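Local coordinates for Lmo2445 protein (Listeria monocytogenes EGD-e, PDB 5HZL) that is of unknown function but is a secreted, calcium-binding, internalin-like leucine-rich repeat protein that may recognise partners outside the bacterial cell, at residues L93-E98 against P117-P122; P101-I106 against P122-V127; E145-I150 against M167-L172. All coordinates share one frame; numbering follows the deposited sequence.

Contact 1. Residues L93-E98 against P117-P122; sequences LPDLSE and PDANYP
The ring of Tyr121 carries Ser97 CB over one face, offset toward the rim. Its CE1 corner lies 3.6 Å from Ser97 CA. The phenol oxygen reaches the backbone of the other segment, where Leu96 N donates to Tyr121 OH at 3.1 Å. That bond is bent, with 135° at the hydrogen. Leu96 CB lies against the same oxygen.

Asp95 shapes the chain opposite. Its OD1 accepts from Ser97 N at 3.1 Å, which makes an Asx turn. The same oxygen takes the hydroxyl of Ser97, with OG and Asp95 OD1 2.7 Å apart, on its syn lone pair. Ala119 CB packs against Asp95 OD1 at 3.7 Å. Ser97 CB also rests on the carbonyl oxygen of Asn120. At the other end the ring of Pro117 sits on the backbone of Leu93, with Pro117 CD 3.2 Å from Leu93 O.

Both segments are loops that follow short strands, 91-92 and 113-115, in successive turns of the repeat coil. Tyr121 also touches Leu103, and Leu93 packs on Leu69 of helix 66-70. The two donors on Asp95 OD1 hold the turn and would probably stabilise negative charge on that oxygen. The phenol oxygen gives the backbone N of Leu96, a buried residue, a partner where no backbone-to-backbone hydrogen bond joins 93-98 to 117-122.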
ATOM      1  N   LEU A  93      -9.541  -3.878  -5.694  1.00 44.66           N
ATOM      2  CA  LEU A  93      -9.429  -5.344  -5.785  1.00 43.16           C
ATOM      3  C   LEU A  93     -10.618  -6.004  -5.075  1.00 43.42           C
ATOM      4  O   LEU A  93     -10.890  -5.688  -3.921  1.00 44.28           O
ATOM      5  CB  LEU A  93      -8.135  -5.834  -5.118  1.00 42.05           C
ATOM      6  CG  LEU A  93      -7.858  -7.347  -5.152  1.00 41.72           C
ATOM      7  CD1 LEU A  93      -7.466  -7.834  -6.546  1.00 40.69           C
ATOM      8  CD2 LEU A  93      -6.755  -7.707  -4.178  1.00 42.18           C
ATOM      9  N   PRO A  94     -11.314  -6.936  -5.742  1.00 43.16           N
ATOM     10  CA  PRO A  94     -12.431  -7.553  -5.025  1.00 44.69           C
ATOM     11  C   PRO A  94     -11.978  -8.540  -3.932  1.00 44.80           C
ATOM     12  O   PRO A  94     -10.785  -8.891  -3.821  1.00 43.50           O
ATOM     13  CB  PRO A  94     -13.171  -8.305  -6.133  1.00 44.31           C
ATOM     14  CG  PRO A  94     -12.073  -8.714  -7.070  1.00 42.58           C
ATOM     15  CD  PRO A  94     -11.087  -7.575  -7.055  1.00 41.69           C
ATOM     16  N   ASP A  95     -12.952  -8.956  -3.129  1.00 46.39           N
ATOM     17  CA  ASP A  95     -12.766  -9.927  -2.057  1.00 46.67           C
ATOM     18  C   ASP A  95     -12.880 -11.294  -2.750  1.00 45.42           C
ATOM     19  O   ASP A  95     -13.982 -11.707  -3.128  1.00 46.21           O
ATOM     20  CB  ASP A  95     -13.856  -9.710  -0.989  1.00 49.09           C
ATOM     21  CG  ASP A  95     -13.823 -10.734   0.150  1.00 49.90           C
ATOM     22  OD1 ASP A  95     -13.254 -11.835  -0.016  1.00 48.42           O
ATOM     23  OD2 ASP A  95     -14.410 -10.425   1.217  1.00 51.21           O
ATOM     24  N   LEU A  96     -11.747 -11.976  -2.919  1.00 44.25           N
ATOM     25  CA  LEU A  96     -11.691 -13.287  -3.583  1.00 45.42           C
ATOM     26  C   LEU A  96     -11.601 -14.494  -2.630  1.00 47.24           C
ATOM     27  O   LEU A  96     -11.273 -15.598  -3.073  1.00 48.44           O
ATOM     28  CB  LEU A  96     -10.514 -13.319  -4.571  1.00 44.49           C
ATOM     29  CG  LEU A  96     -10.530 -12.315  -5.731  1.00 44.26           C
ATOM     30  CD1 LEU A  96      -9.217 -12.337  -6.479  1.00 43.17           C
ATOM     31  CD2 LEU A  96     -11.682 -12.591  -6.686  1.00 46.07           C
ATOM     32  N   SER A  97     -11.911 -14.303  -1.345  1.00 48.66           N
ATOM     33  CA  SER A  97     -11.856 -15.396  -0.350  1.00 49.65           C
ATOM     34  C   SER A  97     -12.817 -16.554  -0.635  1.00 51.80           C
ATOM     35  O   SER A  97     -12.594 -17.672  -0.190  1.00 50.50           O
ATOM     36  CB  SER A  97     -12.143 -14.863   1.051  1.00 49.78           C
ATOM     37  OG  SER A  97     -13.434 -14.290   1.130  1.00 50.11           O
ATOM     38  N   GLU A  98     -13.882 -16.257  -1.369  1.00 55.73           N
ATOM     39  CA  GLU A  98     -14.906 -17.238  -1.744  1.00 60.16           C
ATOM     40  C   GLU A  98     -14.263 -18.220  -2.759  1.00 56.99           C
ATOM     41  O   GLU A  98     -14.413 -19.438  -2.661  1.00 55.99           O
ATOM     42  CB  GLU A  98     -16.107 -16.489  -2.376  1.00 65.92           C
ATOM     43  CG  GLU A  98     -17.450 -17.218  -2.409  1.00 73.17           C
ATOM     44  CD  GLU A  98     -18.128 -17.340  -1.029  1.00 79.10           C
ATOM     45  OE1 GLU A  98     -17.573 -16.834  -0.015  1.00 78.41           O
ATOM     46  OE2 GLU A  98     -19.240 -17.940  -0.961  1.00 83.32           O
ATOM     47  N   PRO A 117      -8.984  -4.767   0.077  1.00 44.93           N
ATOM     48  CA  PRO A 117      -9.966  -4.923   1.161  1.00 46.80           C
ATOM     49  C   PRO A 117      -9.680  -5.996   2.204  1.00 47.55           C
ATOM     50  O   PRO A 117      -8.868  -6.913   1.984  1.00 46.83           O
ATOM     51  CB  PRO A 117     -11.249  -5.305   0.408  1.00 47.19           C
ATOM     52  CG  PRO A 117     -10.741  -6.135  -0.726  1.00 46.32           C
ATOM     53  CD  PRO A 117      -9.394  -5.544  -1.114  1.00 44.87           C
ATOM     54  N   ASP A 118     -10.360  -5.835   3.336  1.00 48.26           N
ATOM     55  CA  ASP A 118     -10.283  -6.770   4.435  1.00 49.36           C
ATOM     56  C   ASP A 118     -11.017  -7.991   3.875  1.00 49.82           C
ATOM     57  O   ASP A 118     -12.131  -7.885   3.342  1.00 48.54           O
ATOM     58  CB  ASP A 118     -10.936  -6.198   5.704  1.00 51.15           C
ATOM     59  CG  ASP A 118     -10.170  -4.973   6.284  1.00 51.95           C
ATOM     60  OD1 ASP A 118      -8.932  -4.831   6.084  1.00 50.05           O
ATOM     61  OD2 ASP A 118     -10.813  -4.155   6.979  1.00 54.05           O
ATOM     62  N   ALA A 119     -10.358  -9.136   3.966  1.00 49.77           N
ATOM     63  CA  ALA A 119     -10.885 -10.370   3.420  1.00 50.40           C
ATOM     64  C   ALA A 119     -10.422 -11.550   4.237  1.00 51.44           C
ATOM     65  O   ALA A 119      -9.311 -11.560   4.771  1.00 52.00           O
ATOM     66  CB  ALA A 119     -10.416 -10.517   1.983  1.00 49.79           C
ATOM     67  N   ASN A 120     -11.276 -12.557   4.287  1.00 52.27           N
ATOM     68  CA  ASN A 120     -11.020 -13.748   5.059  1.00 53.52           C
ATOM     69  C   ASN A 120     -10.109 -14.773   4.374  1.00 50.87           C
ATOM     70  O   ASN A 120     -10.583 -15.638   3.661  1.00 51.34           O
ATOM     71  CB  ASN A 120     -12.384 -14.372   5.407  1.00 57.02           C
ATOM     72  CG  ASN A 120     -12.273 -15.563   6.336  1.00 59.73           C
ATOM     73  OD1 ASN A 120     -11.312 -15.698   7.106  1.00 62.63           O
ATOM     74  ND2 ASN A 120     -13.268 -16.425   6.283  1.00 61.28           N
ATOM     75  N   TYR A 121      -8.804 -14.665   4.601  1.00 49.30           N
ATOM     76  CA  TYR A 121      -7.815 -15.606   4.048  1.00 48.64           C
ATOM     77  C   TYR A 121      -7.014 -16.177   5.234  1.00 48.61           C
ATOM     78  O   TYR A 121      -5.965 -15.659   5.601  1.00 47.07           O
ATOM     79  CB  TYR A 121      -6.859 -14.966   3.035  1.00 46.55           C
ATOM     80  CG  TYR A 121      -7.454 -14.309   1.822  1.00 45.28           C
ATOM     81  CD1 TYR A 121      -7.896 -15.050   0.742  1.00 46.39           C
ATOM     82  CD2 TYR A 121      -7.507 -12.931   1.722  1.00 45.21           C
ATOM     83  CE1 TYR A 121      -8.418 -14.429  -0.393  1.00 46.08           C
ATOM     84  CE2 TYR A 121      -8.017 -12.305   0.599  1.00 44.90           C
ATOM     85  CZ  TYR A 121      -8.468 -13.054  -0.456  1.00 45.34           C
ATOM     86  OH  TYR A 121      -8.960 -12.395  -1.554  1.00 47.80           O
ATOM     87  N   PRO A 122      -7.519 -17.250   5.842  1.00 51.46           N
ATOM     88  CA  PRO A 122      -6.852 -17.866   6.996  1.00 53.50           C
ATOM     89  C   PRO A 122      -5.405 -18.292   6.771  1.00 54.23           C
ATOM     90  O   PRO A 122      -4.560 -18.085   7.643  1.00 56.60           O
ATOM     91  CB  PRO A 122      -7.695 -19.127   7.256  1.00 54.86           C
ATOM     92  CG  PRO A 122      -9.014 -18.855   6.640  1.00 54.44           C
ATOM     93  CD  PRO A 122      -8.745 -17.977   5.457  1.00 52.40           C
TER

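Contact 2. Residues P101-I106 against P122-V127; sequences PALENI and PNLTNV
Glu104 O accepts from two successive backbone amides of the other segment. Thr125 N is 2.8 Å and Asn126 N 3.1 Å from Glu104 O. The Asn126 donor lies in the carbonyl plane, while that of Thr125 is tilted 27° from it. Parallel pairing then begins, with Ile106 N donating to Asn126 O at 3.1 Å. Asn105 bridges with Asn126, and Ile106 with Val127.

The two asparagine side chains run side by side and point the same way. Each has CG anti to its backbone N (chi1 -180° in Asn105, 179° in Asn126). Asn126 ND2 donates to Asn105 OD1 at 2.9 Å, from above the carbonyl plane of the acceptor. Asn126 OD1 is hydrogen-bonded to Ser149 OG, so the side-chain bonding continues to the next strand.

The other face of the pairing is apolar. Leu124 CD1 meets Ile106 CG1 at 4.0 Å, and these two side chains cross at about a right angle. Leu103 lies alongside Leu124, and Val127 CG2 packs on Ile106 CB. Before the strands, a water donates to Pro101 O and Leu103 O and accepts from Asn123 N, with its oxygen 2.9 Å from Leu103 O.

This is the stacking of leucine-rich repeats: neighbouring strands of a parallel sheet, with leucine, isoleucine and valine side chains inward and polar strand residues, here two asparagines, on the other face. The carbonyl that accepts twice lies where the pairing starts and probably helps set its register. The water bridges backbone groups that do not bond directly, and the asparagine amides link side chains from strand to strand.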
ATOM      1  N   PRO A 101     -10.110 -20.164  -1.081  1.00 54.54           N
ATOM      2  CA  PRO A 101     -10.053 -20.517   0.342  1.00 55.65           C
ATOM      3  C   PRO A 101      -8.678 -20.999   0.843  1.00 55.76           C
ATOM      4  O   PRO A 101      -8.372 -20.817   2.014  1.00 59.49           O
ATOM      5  CB  PRO A 101     -11.086 -21.637   0.459  1.00 56.64           C
ATOM      6  CG  PRO A 101     -11.073 -22.282  -0.885  1.00 56.95           C
ATOM      7  CD  PRO A 101     -10.854 -21.169  -1.867  1.00 55.66           C
ATOM      8  N   ALA A 102      -7.858 -21.582  -0.031  1.00 53.80           N
ATOM      9  CA  ALA A 102      -6.530 -22.090   0.342  1.00 52.44           C
ATOM     10  C   ALA A 102      -5.378 -21.114   0.064  1.00 51.15           C
ATOM     11  O   ALA A 102      -4.205 -21.476   0.210  1.00 50.03           O
ATOM     12  CB  ALA A 102      -6.281 -23.390  -0.406  1.00 52.54           C
ATOM     13  N   LEU A 103      -5.708 -19.876  -0.299  1.00 50.76           N
ATOM     14  CA  LEU A 103      -4.695 -18.887  -0.653  1.00 49.81           C
ATOM     15  C   LEU A 103      -3.641 -18.657   0.433  1.00 50.07           C
ATOM     16  O   LEU A 103      -3.979 -18.429   1.593  1.00 50.52           O
ATOM     17  CB  LEU A 103      -5.369 -17.570  -1.026  1.00 49.19           C
ATOM     18  CG  LEU A 103      -4.475 -16.539  -1.718  1.00 49.16           C
ATOM     19  CD1 LEU A 103      -3.848 -17.113  -2.986  1.00 48.51           C
ATOM     20  CD2 LEU A 103      -5.300 -15.302  -2.039  1.00 49.11           C
ATOM     21  N   GLU A 104      -2.370 -18.740   0.034  1.00 49.62           N
ATOM     22  CA  GLU A 104      -1.221 -18.551   0.937  1.00 49.68           C
ATOM     23  C   GLU A 104      -0.299 -17.423   0.507  1.00 47.85           C
ATOM     24  O   GLU A 104       0.413 -16.861   1.342  1.00 48.35           O
ATOM     25  CB  GLU A 104      -0.341 -19.808   0.979  1.00 50.29           C
ATOM     26  CG  GLU A 104      -1.060 -21.071   1.388  1.00 52.36           C
ATOM     27  CD  GLU A 104      -0.167 -22.304   1.398  1.00 53.90           C
ATOM     28  OE1 GLU A 104       1.064 -22.185   1.197  1.00 52.15           O
ATOM     29  OE2 GLU A 104      -0.724 -23.410   1.617  1.00 57.36           O
ATOM     30  N   ASN A 105      -0.324 -17.092  -0.781  1.00 45.64           N
ATOM     31  CA  ASN A 105       0.554 -16.095  -1.331  1.00 43.61           C
ATOM     32  C   ASN A 105      -0.060 -15.229  -2.417  1.00 41.81           C
ATOM     33  O   ASN A 105      -0.632 -15.742  -3.353  1.00 41.52           O
ATOM     34  CB  ASN A 105       1.716 -16.869  -1.935  1.00 44.38           C
ATOM     35  CG  ASN A 105       2.750 -15.978  -2.555  1.00 45.04           C
ATOM     36  OD1 ASN A 105       2.895 -14.820  -2.176  1.00 45.21           O
ATOM     37  ND2 ASN A 105       3.489 -16.516  -3.518  1.00 46.43           N
ATOM     38  N   ILE A 106       0.079 -13.915  -2.290  1.00 41.98           N
ATOM     39  CA  ILE A 106      -0.419 -12.954  -3.292  1.00 42.31           C
ATOM     40  C   ILE A 106       0.768 -12.160  -3.852  1.00 41.70           C
ATOM     41  O   ILE A 106       1.448 -11.478  -3.103  1.00 39.59           O
ATOM     42  CB  ILE A 106      -1.451 -11.961  -2.710  1.00 42.48           C
ATOM     43  CG1 ILE A 106      -2.729 -12.703  -2.343  1.00 43.50           C
ATOM     44  CG2 ILE A 106      -1.768 -10.845  -3.712  1.00 42.23           C
ATOM     45  CD1 ILE A 106      -3.849 -11.828  -1.822  1.00 43.90           C
ATOM     46  N   PRO A 122      -7.519 -17.250   5.842  1.00 51.46           N
ATOM     47  CA  PRO A 122      -6.852 -17.866   6.996  1.00 53.50           C
ATOM     48  C   PRO A 122      -5.405 -18.292   6.771  1.00 54.23           C
ATOM     49  O   PRO A 122      -4.560 -18.085   7.643  1.00 56.60           O
ATOM     50  CB  PRO A 122      -7.695 -19.127   7.256  1.00 54.86           C
ATOM     51  CG  PRO A 122      -9.014 -18.855   6.640  1.00 54.44           C
ATOM     52  CD  PRO A 122      -8.745 -17.977   5.457  1.00 52.40           C
ATOM     53  N   ASN A 123      -5.141 -18.870   5.603  1.00 53.88           N
ATOM     54  CA  ASN A 123      -3.827 -19.391   5.248  1.00 53.18           C
ATOM     55  C   ASN A 123      -2.875 -18.404   4.597  1.00 51.78           C
ATOM     56  O   ASN A 123      -1.754 -18.779   4.258  1.00 51.53           O
ATOM     57  CB  ASN A 123      -4.025 -20.577   4.308  1.00 53.56           C
ATOM     58  CG  ASN A 123      -4.909 -21.655   4.904  1.00 55.88           C
ATOM     59  OD1 ASN A 123      -5.140 -21.697   6.106  1.00 58.26           O
ATOM     60  ND2 ASN A 123      -5.398 -22.538   4.061  1.00 56.96           N
ATOM     61  N   LEU A 124      -3.298 -17.155   4.427  1.00 50.89           N
ATOM     62  CA  LEU A 124      -2.445 -16.162   3.786  1.00 49.79           C
ATOM     63  C   LEU A 124      -1.192 -15.936   4.644  1.00 50.30           C
ATOM     64  O   LEU A 124      -1.278 -15.598   5.823  1.00 53.01           O
ATOM     65  CB  LEU A 124      -3.203 -14.851   3.513  1.00 48.21           C
ATOM     66  CG  LEU A 124      -2.499 -13.869   2.567  1.00 46.63           C
ATOM     67  CD1 LEU A 124      -2.304 -14.489   1.192  1.00 45.69           C
ATOM     68  CD2 LEU A 124      -3.286 -12.577   2.435  1.00 46.47           C
ATOM     69  N   THR A 125      -0.040 -16.134   4.019  1.00 49.57           N
ATOM     70  CA  THR A 125       1.271 -16.030   4.644  1.00 49.97           C
ATOM     71  C   THR A 125       2.134 -14.898   4.088  1.00 47.56           C
ATOM     72  O   THR A 125       2.932 -14.305   4.828  1.00 46.75           O
ATOM     73  CB  THR A 125       1.982 -17.404   4.469  1.00 52.07           C
ATOM     74  OG1 THR A 125       1.348 -18.340   5.338  1.00 53.80           O
ATOM     75  CG2 THR A 125       3.470 -17.388   4.828  1.00 54.19           C
ATOM     76  N   ASN A 126       1.981 -14.607   2.800  1.00 45.61           N
ATOM     77  CA  ASN A 126       2.774 -13.587   2.157  1.00 44.72           C
ATOM     78  C   ASN A 126       1.968 -12.744   1.194  1.00 43.52           C
ATOM     79  O   ASN A 126       1.112 -13.254   0.507  1.00 44.31           O
ATOM     80  CB  ASN A 126       3.881 -14.274   1.379  1.00 45.34           C
ATOM     81  CG  ASN A 126       4.767 -13.295   0.646  1.00 45.52           C
ATOM     82  OD1 ASN A 126       5.287 -12.356   1.221  1.00 46.64           O
ATOM     83  ND2 ASN A 126       4.934 -13.510  -0.635  1.00 46.85           N
ATOM     84  N   VAL A 127       2.270 -11.457   1.118  1.00 43.11           N
ATOM     85  CA  VAL A 127       1.560 -10.555   0.223  1.00 43.22           C
ATOM     86  C   VAL A 127       2.549  -9.509  -0.318  1.00 41.91           C
ATOM     87  O   VAL A 127       3.210  -8.854   0.460  1.00 42.69           O
ATOM     88  CB  VAL A 127       0.333  -9.938   0.961  1.00 44.44           C
ATOM     89  CG1 VAL A 127       0.740  -9.098   2.169  1.00 44.71           C
ATOM     90  CG2 VAL A 127      -0.510  -9.095   0.032  1.00 44.84           C
TER
HETATM   91  O   HOH W   1      -6.559 -18.373   2.821  1.00 44.89           O

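Contact 3. Residues E145-I150 against M167-L172; sequences EGLVSI and MNMPNL
Met169, a selenomethionine here, lays its selenium against Leu147, with SE 3.8 Å from Leu147 CD1. In both, CG is anti to the carbonyl carbon (chi1 -76° in Met169, -77° in Leu147). With these matching first torsions the two side chains lie side by side and point the same way. Ile150 crosses Met169 at about a right angle, and its CD1 comes within 4.0 Å of the selenium.

Leu172 has CG anti to the backbone N instead (chi1 -177°). Its CD1 reaches Val148 O at 3.5 Å and also meets Ile150 CD1. Glu145 CG lies 3.5 Å from Asn168 O, while its OE2 accepts from Gly143 N. Pro170 CD rests on Glu145 O at 3.6 Å.

No hydrogen bond joins the segments. Leu172 N bonds instead to Met169 O, closing a type I beta turn. A CA-H...O contact runs from Leu172 CA to Val148 O.

This is the side-by-side packing of successive leucine-rich repeats at the start of their strands. The residues lead into adjacent strands of the parallel sheet, 149-151 and 174-176. Leu147 and Ile150 also pack on Val127 of strand 126-128, while Leu172 touches Leu195 further along.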
ATOM      1  N   GLU A 145      -4.959 -12.527   9.635  1.00 53.26           N
ATOM      2  CA  GLU A 145      -4.177 -12.570  10.879  1.00 54.23           C
ATOM      3  C   GLU A 145      -2.930 -13.470  10.858  1.00 52.98           C
ATOM      4  O   GLU A 145      -2.055 -13.330  11.711  1.00 54.82           O
ATOM      5  CB  GLU A 145      -5.068 -12.944  12.076  1.00 58.35           C
ATOM      6  CG  GLU A 145      -6.100 -11.884  12.510  1.00 61.03           C
ATOM      7  CD  GLU A 145      -7.279 -11.655  11.555  1.00 61.75           C
ATOM      8  OE1 GLU A 145      -7.708 -12.606  10.852  1.00 63.07           O
ATOM      9  OE2 GLU A 145      -7.807 -10.513  11.542  1.00 61.48           O
ATOM     10  N   GLY A 146      -2.845 -14.372   9.887  1.00 50.79           N
ATOM     11  CA  GLY A 146      -1.710 -15.280   9.764  1.00 49.86           C
ATOM     12  C   GLY A 146      -0.524 -14.778   8.967  1.00 48.21           C
ATOM     13  O   GLY A 146       0.468 -15.492   8.867  1.00 47.55           O
ATOM     14  N   LEU A 147      -0.613 -13.566   8.409  1.00 46.99           N
ATOM     15  CA  LEU A 147       0.484 -12.992   7.619  1.00 45.74           C
ATOM     16  C   LEU A 147       1.862 -12.991   8.290  1.00 46.21           C
ATOM     17  O   LEU A 147       1.992 -12.645   9.471  1.00 46.99           O
ATOM     18  CB  LEU A 147       0.145 -11.569   7.169  1.00 44.77           C
ATOM     19  CG  LEU A 147      -0.834 -11.413   5.999  1.00 44.67           C
ATOM     20  CD1 LEU A 147      -1.310  -9.973   5.852  1.00 43.75           C
ATOM     21  CD2 LEU A 147      -0.211 -11.909   4.695  1.00 44.32           C
ATOM     22  N   VAL A 148       2.872 -13.390   7.518  1.00 45.49           N
ATOM     23  CA  VAL A 148       4.256 -13.437   7.979  1.00 46.31           C
ATOM     24  C   VAL A 148       5.054 -12.298   7.362  1.00 45.34           C
ATOM     25  O   VAL A 148       5.898 -11.714   8.034  1.00 46.24           O
ATOM     26  CB  VAL A 148       4.928 -14.793   7.654  1.00 46.43           C
ATOM     27  CG1 VAL A 148       6.415 -14.786   8.030  1.00 46.15           C
ATOM     28  CG2 VAL A 148       4.181 -15.910   8.370  1.00 47.49           C
ATOM     29  N   SER A 149       4.798 -11.988   6.097  1.00 44.88           N
ATOM     30  CA  SER A 149       5.521 -10.906   5.430  1.00 44.60           C
ATOM     31  C   SER A 149       4.644 -10.101   4.480  1.00 43.42           C
ATOM     32  O   SER A 149       3.925 -10.657   3.661  1.00 42.17           O
ATOM     33  CB  SER A 149       6.729 -11.443   4.670  1.00 44.48           C
ATOM     34  OG  SER A 149       6.315 -12.303   3.652  1.00 44.45           O
ATOM     35  N   ILE A 150       4.755  -8.781   4.621  1.00 44.28           N
ATOM     36  CA  ILE A 150       4.038  -7.777   3.853  1.00 43.46           C
ATOM     37  C   ILE A 150       5.018  -6.841   3.168  1.00 43.00           C
ATOM     38  O   ILE A 150       5.900  -6.269   3.808  1.00 42.22           O
ATOM     39  CB  ILE A 150       3.179  -6.912   4.790  1.00 44.62           C
ATOM     40  CG1 ILE A 150       2.064  -7.768   5.410  1.00 46.11           C
ATOM     41  CG2 ILE A 150       2.590  -5.709   4.051  1.00 44.00           C
ATOM     42  CD1 ILE A 150       1.245  -7.042   6.457  1.00 47.33           C
HETATM   43  N   MSE A 167      -1.059  -4.623  14.641  1.00 58.49           N
HETATM   44  CA  MSE A 167      -0.742  -5.285  15.908  1.00 61.04           C
HETATM   45  C   MSE A 167      -1.647  -6.464  16.130  1.00 62.99           C
HETATM   46  O   MSE A 167      -1.710  -7.021  17.225  1.00 65.94           O
HETATM   47  CB  MSE A 167      -0.917  -4.267  17.016  1.00 62.67           C
HETATM   48  CG  MSE A 167       0.169  -3.209  16.937  1.00 63.19           C
HETATM   49 SE   MSE A 167       1.899  -4.029  17.385  1.00 65.99          SE
HETATM   50  CE  MSE A 167       1.691  -4.196  19.342  1.00 68.13           C
ATOM     51  N   ASN A 168      -2.338  -6.857  15.067  1.00 63.19           N
ATOM     52  CA  ASN A 168      -3.269  -7.975  15.063  1.00 64.73           C
ATOM     53  C   ASN A 168      -2.704  -9.224  14.324  1.00 62.47           C
ATOM     54  O   ASN A 168      -3.458 -10.158  14.056  1.00 60.89           O
ATOM     55  CB  ASN A 168      -4.574  -7.505  14.374  1.00 66.34           C
ATOM     56  CG  ASN A 168      -4.354  -7.022  12.914  1.00 66.42           C
ATOM     57  OD1 ASN A 168      -3.288  -6.482  12.566  1.00 64.47           O
ATOM     58  ND2 ASN A 168      -5.374  -7.207  12.063  1.00 66.70           N
HETATM   59  N   MSE A 169      -1.399  -9.232  14.004  1.00 60.54           N
HETATM   60  CA  MSE A 169      -0.747 -10.333  13.259  1.00 59.30           C
HETATM   61  C   MSE A 169       0.421 -10.895  14.034  1.00 58.61           C
HETATM   62  O   MSE A 169       1.562 -10.483  13.822  1.00 56.80           O
HETATM   63  CB  MSE A 169      -0.297  -9.741  11.926  1.00 58.69           C
HETATM   64  CG  MSE A 169      -1.496  -9.561  10.990  1.00 59.55           C
HETATM   65 SE   MSE A 169      -0.999  -8.583   9.353  1.00 58.89          SE
HETATM   66  CE  MSE A 169      -1.115  -6.778  10.135  1.00 58.48           C
ATOM     67  N   PRO A 170       0.163 -11.867  14.915  1.00 59.15           N
ATOM     68  CA  PRO A 170       1.229 -12.417  15.775  1.00 60.36           C
ATOM     69  C   PRO A 170       2.451 -13.072  15.131  1.00 59.97           C
ATOM     70  O   PRO A 170       3.451 -13.267  15.824  1.00 61.53           O
ATOM     71  CB  PRO A 170       0.483 -13.425  16.669  1.00 61.76           C
ATOM     72  CG  PRO A 170      -0.730 -13.798  15.914  1.00 60.70           C
ATOM     73  CD  PRO A 170      -1.113 -12.589  15.119  1.00 59.07           C
ATOM     74  N   ASN A 171       2.390 -13.406  13.846  1.00 58.91           N
ATOM     75  CA  ASN A 171       3.538 -14.047  13.181  1.00 58.43           C
ATOM     76  C   ASN A 171       4.262 -13.169  12.185  1.00 56.09           C
ATOM     77  O   ASN A 171       5.261 -13.602  11.612  1.00 56.57           O
ATOM     78  CB  ASN A 171       3.096 -15.367  12.550  1.00 58.60           C
ATOM     79  CG  ASN A 171       2.644 -16.367  13.592  1.00 60.11           C
ATOM     80  OD1 ASN A 171       3.213 -16.443  14.683  1.00 61.99           O
ATOM     81  ND2 ASN A 171       1.630 -17.144  13.266  1.00 60.16           N
ATOM     82  N   LEU A 172       3.772 -11.940  12.010  1.00 54.40           N
ATOM     83  CA  LEU A 172       4.362 -10.978  11.091  1.00 52.55           C
ATOM     84  C   LEU A 172       5.829 -10.827  11.457  1.00 53.68           C
ATOM     85  O   LEU A 172       6.155 -10.529  12.612  1.00 55.29           O
ATOM     86  CB  LEU A 172       3.632  -9.633  11.189  1.00 51.05           C
ATOM     87  CG  LEU A 172       4.051  -8.505  10.240  1.00 48.40           C
ATOM     88  CD1 LEU A 172       3.916  -8.920   8.786  1.00 46.58           C
ATOM     89  CD2 LEU A 172       3.212  -7.271  10.518  1.00 47.69           C
TER

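Contacts 2 and 3 lie at the same parallel sheet. Strand 126-128 of contact 2 lies beside strand 149-151 of contact 3, and Thr125 O with Val148 N makes a probable hydrogen bond between them. Contact 1 joins loops of the repeat coil and shares Pro122 with contact 2; there Tyr121 packs on Leu103. All three are partly buried, with leucines inside and polar or exposed residues at the margins. Their chemistry differs. Contact 1 depends on a phenol oxygen and proline packing, contact 2 on strand bonds, paired asparagines and a water, and contact 3 on apolar packing without hydrogen bonds across the segments. Contact 3 lies nearest a calcium site, close to Asp173 and Gln194.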